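Local coordinates for protein cytochrome P450 monooxygenase (Rhodococcus sp. ECU0066, PDB 6KBH) that probably works as a self-sufficient heme monooxygenase, carrying electrons through its own FMN and 2Fe-2S modules to the P450 heme, at residues S107-M121 with Q222-Q234. Residues are numbered along the deposited sequence; the frame is centred on the assembly and turned at random.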
ATOM      1  N   SER A 107      -8.165  -0.313  40.267  1.00 83.01           N
ATOM      2  CA  SER A 107      -8.454  -0.330  41.693  1.00 88.76           C
ATOM      3  C   SER A 107      -9.315  -1.537  42.058  1.00 90.33           C
ATOM      4  O   SER A 107      -9.960  -2.160  41.207  1.00 88.30           O
ATOM      5  CB  SER A 107      -9.155   0.962  42.116  1.00 81.02           C
ATOM      6  OG  SER A 107     -10.438   1.067  41.523  1.00 78.93           O
ATOM      7  N   ASP A 108      -9.308  -1.870  43.353  1.00 96.68           N
ATOM      8  CA  ASP A 108     -10.151  -2.955  43.850  1.00 94.14           C
ATOM      9  C   ASP A 108     -11.616  -2.704  43.518  1.00 88.51           C
ATOM     10  O   ASP A 108     -12.350  -3.630  43.156  1.00 82.26           O
ATOM     11  CB  ASP A 108      -9.968  -3.111  45.359  1.00 82.43           C
ATOM     12  CG  ASP A 108      -8.557  -3.499  45.741  1.00 94.03           C
ATOM     13  OD1 ASP A 108      -7.907  -4.233  44.967  1.00 99.51           O
ATOM     14  OD2 ASP A 108      -8.096  -3.067  46.819  1.00109.35           O
ATOM     15  N   GLU A 109     -12.051  -1.447  43.632  1.00 90.42           N
ATOM     16  CA  GLU A 109     -13.421  -1.078  43.294  1.00 86.60           C
ATOM     17  C   GLU A 109     -13.751  -1.442  41.852  1.00 92.78           C
ATOM     18  O   GLU A 109     -14.760  -2.103  41.580  1.00 90.94           O
ATOM     19  CB  GLU A 109     -13.611   0.419  43.532  1.00 97.07           C
ATOM     20  CG  GLU A 109     -15.047   0.881  43.636  1.00105.01           C
ATOM     21  CD  GLU A 109     -15.144   2.333  44.067  1.00107.55           C
ATOM     22  OE1 GLU A 109     -14.088   2.998  44.154  1.00 97.20           O
ATOM     23  OE2 GLU A 109     -16.271   2.810  44.316  1.00109.23           O
ATOM     24  N   ALA A 110     -12.899  -1.028  40.911  1.00 98.79           N
ATOM     25  CA  ALA A 110     -13.199  -1.238  39.498  1.00 85.97           C
ATOM     26  C   ALA A 110     -13.089  -2.705  39.101  1.00 84.97           C
ATOM     27  O   ALA A 110     -13.801  -3.150  38.196  1.00 86.52           O
ATOM     28  CB  ALA A 110     -12.277  -0.379  38.633  1.00 93.50           C
ATOM     29  N   ASN A 111     -12.206  -3.467  39.750  1.00 89.59           N
ATOM     30  CA  ASN A 111     -12.167  -4.905  39.501  1.00 82.44           C
ATOM     31  C   ASN A 111     -13.436  -5.578  40.002  1.00 93.57           C
ATOM     32  O   ASN A 111     -13.960  -6.494  39.356  1.00 94.85           O
ATOM     33  CB  ASN A 111     -10.939  -5.530  40.160  1.00 88.39           C
ATOM     34  CG  ASN A 111      -9.715  -5.487  39.270  1.00 96.13           C
ATOM     35  OD1 ASN A 111      -9.821  -5.557  38.045  1.00 92.02           O
ATOM     36  ND2 ASN A 111      -8.542  -5.377  39.883  1.00 94.46           N
ATOM     37  N   ALA A 112     -13.941  -5.141  41.159  1.00100.14           N
ATOM     38  CA  ALA A 112     -15.201  -5.670  41.667  1.00 96.56           C
ATOM     39  C   ALA A 112     -16.337  -5.417  40.685  1.00 86.96           C
ATOM     40  O   ALA A 112     -17.193  -6.285  40.477  1.00 93.33           O
ATOM     41  CB  ALA A 112     -15.517  -5.055  43.030  1.00 82.00           C
ATOM     42  N   VAL A 113     -16.359  -4.232  40.069  1.00 87.58           N
ATOM     43  CA  VAL A 113     -17.375  -3.929  39.064  1.00 84.86           C
ATOM     44  C   VAL A 113     -17.235  -4.864  37.869  1.00 92.60           C
ATOM     45  O   VAL A 113     -18.233  -5.360  37.330  1.00 93.85           O
ATOM     46  CB  VAL A 113     -17.283  -2.451  38.640  1.00 84.29           C
ATOM     47  CG1 VAL A 113     -18.381  -2.111  37.646  1.00 76.86           C
ATOM     48  CG2 VAL A 113     -17.352  -1.538  39.859  1.00 78.94           C
ATOM     49  N   LEU A 114     -15.998  -5.116  37.436  1.00 93.97           N
ATOM     50  CA  LEU A 114     -15.774  -6.046  36.334  1.00 96.05           C
ATOM     51  C   LEU A 114     -16.215  -7.457  36.704  1.00100.40           C
ATOM     52  O   LEU A 114     -16.844  -8.152  35.897  1.00 98.91           O
ATOM     53  CB  LEU A 114     -14.299  -6.043  35.930  1.00 99.71           C
ATOM     54  CG  LEU A 114     -13.749  -4.839  35.166  1.00 98.77           C
ATOM     55  CD1 LEU A 114     -12.231  -4.903  35.119  1.00 85.99           C
ATOM     56  CD2 LEU A 114     -14.331  -4.772  33.760  1.00 97.51           C
ATOM     57  N   ALA A 115     -15.892  -7.898  37.923  1.00 94.03           N
ATOM     58  CA  ALA A 115     -16.250  -9.249  38.339  1.00 90.81           C
ATOM     59  C   ALA A 115     -17.758  -9.416  38.480  1.00102.53           C
ATOM     60  O   ALA A 115     -18.270 -10.535  38.352  1.00104.81           O
ATOM     61  CB  ALA A 115     -15.549  -9.599  39.651  1.00 88.19           C
ATOM     62  N   ARG A 116     -18.483  -8.323  38.741  1.00 96.36           N
ATOM     63  CA  ARG A 116     -19.932  -8.417  38.896  1.00 88.86           C
ATOM     64  C   ARG A 116     -20.615  -8.817  37.594  1.00 96.08           C
ATOM     65  O   ARG A 116     -21.618  -9.540  37.623  1.00102.35           O
ATOM     66  CB  ARG A 116     -20.493  -7.096  39.417  1.00 93.56           C
ATOM     67  CG  ARG A 116     -20.352  -6.929  40.922  1.00 94.26           C
ATOM     68  CD  ARG A 116     -21.379  -5.955  41.463  1.00 86.11           C
ATOM     69  NE  ARG A 116     -21.202  -4.616  40.911  1.00 95.83           N
ATOM     70  CZ  ARG A 116     -20.453  -3.671  41.470  1.00 94.03           C
ATOM     71  NH1 ARG A 116     -19.807  -3.919  42.602  1.00 83.72           N
ATOM     72  NH2 ARG A 116     -20.350  -2.479  40.899  1.00 88.47           N
ATOM     73  N   TYR A 117     -20.099  -8.365  36.453  1.00 93.68           N
ATOM     74  CA  TYR A 117     -20.535  -8.873  35.162  1.00 94.59           C
ATOM     75  C   TYR A 117     -19.802 -10.147  34.764  1.00 90.65           C
ATOM     76  O   TYR A 117     -19.954 -10.601  33.625  1.00 88.54           O
ATOM     77  CB  TYR A 117     -20.350  -7.815  34.073  1.00 91.02           C
ATOM     78  CG  TYR A 117     -21.291  -6.635  34.168  1.00 91.19           C
ATOM     79  CD1 TYR A 117     -21.005  -5.553  34.992  1.00 84.61           C
ATOM     80  CD2 TYR A 117     -22.465  -6.601  33.428  1.00 97.18           C
ATOM     81  CE1 TYR A 117     -21.864  -4.470  35.077  1.00 87.17           C
ATOM     82  CE2 TYR A 117     -23.331  -5.525  33.506  1.00100.99           C
ATOM     83  CZ  TYR A 117     -23.023  -4.462  34.333  1.00 95.57           C
ATOM     84  OH  TYR A 117     -23.879  -3.388  34.418  1.00106.26           O
ATOM     85  N   GLY A 118     -19.011 -10.724  35.671  1.00 90.36           N
ATOM     86  CA  GLY A 118     -18.269 -11.941  35.405  1.00 87.96           C
ATOM     87  C   GLY A 118     -17.454 -11.886  34.129  1.00100.28           C
ATOM     88  O   GLY A 118     -17.462 -12.831  33.335  1.00 93.18           O
ATOM     89  N   TYR A 119     -16.748 -10.777  33.925  1.00107.20           N
ATOM     90  CA  TYR A 119     -15.989 -10.541  32.703  1.00101.27           C
ATOM     91  C   TYR A 119     -14.610 -11.174  32.825  1.00 97.58           C
ATOM     92  O   TYR A 119     -13.904 -10.958  33.814  1.00 98.64           O
ATOM     93  CB  TYR A 119     -15.898  -9.035  32.431  1.00102.03           C
ATOM     94  CG  TYR A 119     -14.749  -8.536  31.562  1.00 98.07           C
ATOM     95  CD1 TYR A 119     -13.487  -8.274  32.096  1.00 99.20           C
ATOM     96  CD2 TYR A 119     -14.945  -8.283  30.214  1.00 97.51           C
ATOM     97  CE1 TYR A 119     -12.452  -7.802  31.290  1.00 94.65           C
ATOM     98  CE2 TYR A 119     -13.927  -7.818  29.411  1.00101.88           C
ATOM     99  CZ  TYR A 119     -12.684  -7.579  29.954  1.00 97.71           C
ATOM    100  OH  TYR A 119     -11.670  -7.115  29.148  1.00105.30           O
ATOM    101  N   ALA A 120     -14.244 -11.973  31.825  1.00 90.42           N
ATOM    102  CA  ALA A 120     -12.925 -12.600  31.773  1.00 92.89           C
ATOM    103  C   ALA A 120     -12.531 -12.664  30.298  1.00 94.97           C
ATOM    104  O   ALA A 120     -12.886 -13.608  29.589  1.00 89.82           O
ATOM    105  CB  ALA A 120     -12.931 -13.978  32.418  1.00 88.23           C
ATOM    106  N   MET A 121     -11.805 -11.648  29.846  1.00 98.41           N
ATOM    107  CA  MET A 121     -11.354 -11.616  28.466  1.00 94.61           C
ATOM    108  C   MET A 121      -9.981 -12.253  28.340  1.00 87.84           C
ATOM    109  O   MET A 121      -9.064 -11.938  29.106  1.00 87.05           O
ATOM    110  CB  MET A 121     -11.295 -10.200  27.906  1.00 87.67           C
ATOM    111  CG  MET A 121     -10.820 -10.239  26.465  1.00100.24           C
ATOM    112  SD  MET A 121     -10.675  -8.667  25.641  1.00115.80           S
ATOM    113  CE  MET A 121     -12.396  -8.265  25.630  1.00 99.89           C
ATOM    114  N   GLN A 222     -11.790   4.943  36.382  1.00 90.63           N
ATOM    115  CA  GLN A 222     -11.559   3.504  36.311  1.00 91.50           C
ATOM    116  C   GLN A 222     -12.862   2.722  36.426  1.00 88.72           C
ATOM    117  O   GLN A 222     -13.102   1.782  35.660  1.00 92.46           O
ATOM    118  CB  GLN A 222     -10.583   3.073  37.406  1.00 82.97           C
ATOM    119  CG  GLN A 222      -9.122   3.205  37.037  1.00 76.68           C
ATOM    120  CD  GLN A 222      -8.218   2.516  38.037  1.00 84.67           C
ATOM    121  OE1 GLN A 222      -8.664   2.112  39.109  1.00 95.24           O
ATOM    122  NE2 GLN A 222      -6.942   2.378  37.692  1.00 82.22           N
ATOM    123  N   VAL A 223     -13.721   3.095  37.379  1.00 89.74           N
ATOM    124  CA  VAL A 223     -14.956   2.340  37.577  1.00 89.18           C
ATOM    125  C   VAL A 223     -15.925   2.572  36.420  1.00 83.77           C
ATOM    126  O   VAL A 223     -16.566   1.631  35.939  1.00 84.37           O
ATOM    127  CB  VAL A 223     -15.588   2.666  38.948  1.00 91.17           C
ATOM    128  CG1 VAL A 223     -14.523   2.693  40.033  1.00 89.34           C
ATOM    129  CG2 VAL A 223     -16.365   3.978  38.928  1.00 88.11           C
ATOM    130  N   ALA A 224     -16.035   3.815  35.938  1.00 82.24           N
ATOM    131  CA  ALA A 224     -16.966   4.102  34.851  1.00 76.88           C
ATOM    132  C   ALA A 224     -16.611   3.321  33.594  1.00 89.27           C
ATOM    133  O   ALA A 224     -17.500   2.969  32.809  1.00 98.68           O
ATOM    134  CB  ALA A 224     -16.990   5.600  34.559  1.00 77.25           C
ATOM    135  N   VAL A 225     -15.324   3.041  33.390  1.00 92.76           N
ATOM    136  CA  VAL A 225     -14.917   2.178  32.286  1.00 96.42           C
ATOM    137  C   VAL A 225     -15.284   0.730  32.589  1.00 86.33           C
ATOM    138  O   VAL A 225     -15.884   0.038  31.759  1.00 82.16           O
ATOM    139  CB  VAL A 225     -13.411   2.338  32.011  1.00 87.06           C
ATOM    140  CG1 VAL A 225     -12.917   1.238  31.085  1.00 80.04           C
ATOM    141  CG2 VAL A 225     -13.127   3.712  31.422  1.00 81.96           C
ATOM    142  N   ALA A 226     -14.941   0.256  33.793  1.00 89.51           N
ATOM    143  CA  ALA A 226     -15.290  -1.104  34.193  1.00 93.00           C
ATOM    144  C   ALA A 226     -16.791  -1.345  34.113  1.00 99.29           C
ATOM    145  O   ALA A 226     -17.226  -2.473  33.852  1.00 96.99           O
ATOM    146  CB  ALA A 226     -14.787  -1.378  35.610  1.00 89.67           C
ATOM    147  N   ASP A 227     -17.595  -0.303  34.328  1.00 92.03           N
ATOM    148  CA  ASP A 227     -19.040  -0.452  34.221  1.00 92.66           C
ATOM    149  C   ASP A 227     -19.474  -0.565  32.764  1.00 99.03           C
ATOM    150  O   ASP A 227     -20.279  -1.437  32.416  1.00 98.10           O
ATOM    151  CB  ASP A 227     -19.734   0.723  34.910  1.00 98.15           C
ATOM    152  CG  ASP A 227     -21.160   0.405  35.316  1.00101.09           C
ATOM    153  OD1 ASP A 227     -21.353  -0.544  36.103  1.00101.28           O
ATOM    154  OD2 ASP A 227     -22.083   1.115  34.865  1.00102.57           O
ATOM    155  N   ALA A 228     -18.945   0.298  31.894  1.00 94.01           N
ATOM    156  CA  ALA A 228     -19.298   0.224  30.481  1.00 98.52           C
ATOM    157  C   ALA A 228     -18.728  -1.026  29.822  1.00 96.23           C
ATOM    158  O   ALA A 228     -19.366  -1.603  28.933  1.00 94.85           O
ATOM    159  CB  ALA A 228     -18.815   1.478  29.753  1.00104.56           C
ATOM    160  N   VAL A 229     -17.539  -1.460  30.242  1.00100.22           N
ATOM    161  CA  VAL A 229     -16.930  -2.649  29.654  1.00 96.36           C
ATOM    162  C   VAL A 229     -17.655  -3.905  30.118  1.00 94.66           C
ATOM    163  O   VAL A 229     -17.858  -4.845  29.339  1.00 92.78           O
ATOM    164  CB  VAL A 229     -15.425  -2.690  29.987  1.00 91.49           C
ATOM    165  CG1 VAL A 229     -14.818  -4.032  29.610  1.00 86.61           C
ATOM    166  CG2 VAL A 229     -14.700  -1.558  29.275  1.00 85.52           C
ATOM    167  N   GLY A 230     -18.068  -3.940  31.388  1.00 97.03           N
ATOM    168  CA  GLY A 230     -18.826  -5.081  31.877  1.00 88.91           C
ATOM    169  C   GLY A 230     -20.191  -5.201  31.227  1.00 88.37           C
ATOM    170  O   GLY A 230     -20.615  -6.302  30.858  1.00 85.57           O
ATOM    171  N   LYS A 231     -20.905  -4.077  31.093  1.00 95.78           N
ATOM    172  CA  LYS A 231     -22.164  -4.066  30.352  1.00 92.27           C
ATOM    173  C   LYS A 231     -21.975  -4.651  28.967  1.00 93.77           C
ATOM    174  O   LYS A 231     -22.767  -5.483  28.507  1.00102.63           O
ATOM    175  CB  LYS A 231     -22.706  -2.639  30.232  1.00 94.93           C
ATOM    176  CG  LYS A 231     -23.224  -2.014  31.507  1.00 97.36           C
ATOM    177  CD  LYS A 231     -23.716  -0.601  31.228  1.00102.17           C
ATOM    178  CE  LYS A 231     -23.942   0.178  32.509  1.00 99.71           C
ATOM    179  NZ  LYS A 231     -25.046  -0.403  33.315  1.00103.10           N
ATOM    180  N   PHE A 232     -20.912  -4.231  28.296  1.00100.33           N
ATOM    181  CA  PHE A 232     -20.679  -4.650  26.924  1.00 97.92           C
ATOM    182  C   PHE A 232     -20.254  -6.117  26.845  1.00 94.49           C
ATOM    183  O   PHE A 232     -20.544  -6.789  25.846  1.00 87.21           O
ATOM    184  CB  PHE A 232     -19.643  -3.712  26.299  1.00 95.00           C
ATOM    185  CG  PHE A 232     -19.064  -4.201  25.013  1.00 95.60           C
ATOM    186  CD1 PHE A 232     -18.069  -5.156  25.012  1.00 93.73           C
ATOM    187  CD2 PHE A 232     -19.506  -3.699  23.801  1.00 97.82           C
ATOM    188  CE1 PHE A 232     -17.565  -5.633  23.850  1.00 95.92           C
ATOM    189  CE2 PHE A 232     -18.975  -4.168  22.617  1.00 95.75           C
ATOM    190  CZ  PHE A 232     -17.995  -5.138  22.647  1.00 93.22           C
ATOM    191  N   TRP A 233     -19.600  -6.644  27.887  1.00 88.06           N
ATOM    192  CA  TRP A 233     -19.097  -8.015  27.820  1.00 88.38           C
ATOM    193  C   TRP A 233     -20.231  -9.031  27.809  1.00 97.62           C
ATOM    194  O   TRP A 233     -20.187 -10.009  27.053  1.00 89.77           O
ATOM    195  CB  TRP A 233     -18.161  -8.282  28.991  1.00 89.99           C
ATOM    196  CG  TRP A 233     -17.790  -9.722  29.162  1.00 87.82           C
ATOM    197  CD1 TRP A 233     -18.353 -10.612  30.026  1.00 96.66           C
ATOM    198  CD2 TRP A 233     -16.759 -10.434  28.467  1.00 87.41           C
ATOM    199  NE1 TRP A 233     -17.745 -11.837  29.908  1.00 99.59           N
ATOM    200  CE2 TRP A 233     -16.761 -11.754  28.958  1.00 89.05           C
ATOM    201  CE3 TRP A 233     -15.838 -10.085  27.475  1.00 91.11           C
ATOM    202  CZ2 TRP A 233     -15.879 -12.725  28.492  1.00 88.79           C
ATOM    203  CZ3 TRP A 233     -14.962 -11.050  27.014  1.00 88.07           C
ATOM    204  CH2 TRP A 233     -14.989 -12.355  27.523  1.00 87.39           C
ATOM    205  N   GLN A 234     -21.246  -8.833  28.652  1.00102.51           N
ATOM    206  CA  GLN A 234     -22.318  -9.816  28.736  1.00100.75           C
ATOM    207  C   GLN A 234     -23.389  -9.616  27.675  1.00 91.31           C
ATOM    208  O   GLN A 234     -23.983 -10.601  27.225  1.00 91.74           O
ATOM    209  CB  GLN A 234     -22.946  -9.816  30.138  1.00 95.57           C
ATOM    210  CG  GLN A 234     -23.926  -8.697  30.437  1.00102.55           C
ATOM    211  CD  GLN A 234     -24.620  -8.893  31.777  1.00106.57           C
ATOM    212  OE1 GLN A 234     -24.408  -9.901  32.454  1.00 96.53           O
ATOM    213  NE2 GLN A 234     -25.448  -7.929  32.167  1.00 93.90           N
TER
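Tyr119 turns its ring edge onto a face of the Trp233 indole in an offset edge-to-face pair, planes 78° apart and the Tyr119 ring centroid 4.8 Å from that of the six-membered ring. This belongs to parallel helix packing in the P450 domain: the short segments, helix 108-116 and residues 222-234 of helix 219-242, run at 10° with axes 8.3 Å apart. Over the five-membered ring, Tyr119 CA makes a CH-pi contact 3.7 Å from its centroid. With CG anti to the backbone N (chi1 169°), Trp233 directs its indole to the loop after helix 108-116, and His273 of helix 269-281 also stacks with Trp233. The Tyr117 ring lies with one face on the backbone of Gly230 and Lys231, Gly230 CA 4.1 Å from its centroid in a CH-pi contact, and Asp227 OD1 and Gln234 NE2 sit at its edge. Gly118, at positive phi, is the C' residue of a Schellman motif that ends helix 108-116, with Tyr119 N bonded to Leu114 O and Gly118 N to Ala115 O. Replacing Trp233 with an alanine would probably leave the Tyr119 edge without its aromatic face and open a gap beside Met121. Between the helices, Ala226 CB meets Leu114 CG at 3.6 Å. At the N-cap, Ser107 OG accepts from Ala110 N, and Gln222, whose NE2 bonds Pro105 O, takes Ser107 N on OE1 at 2.7 Å.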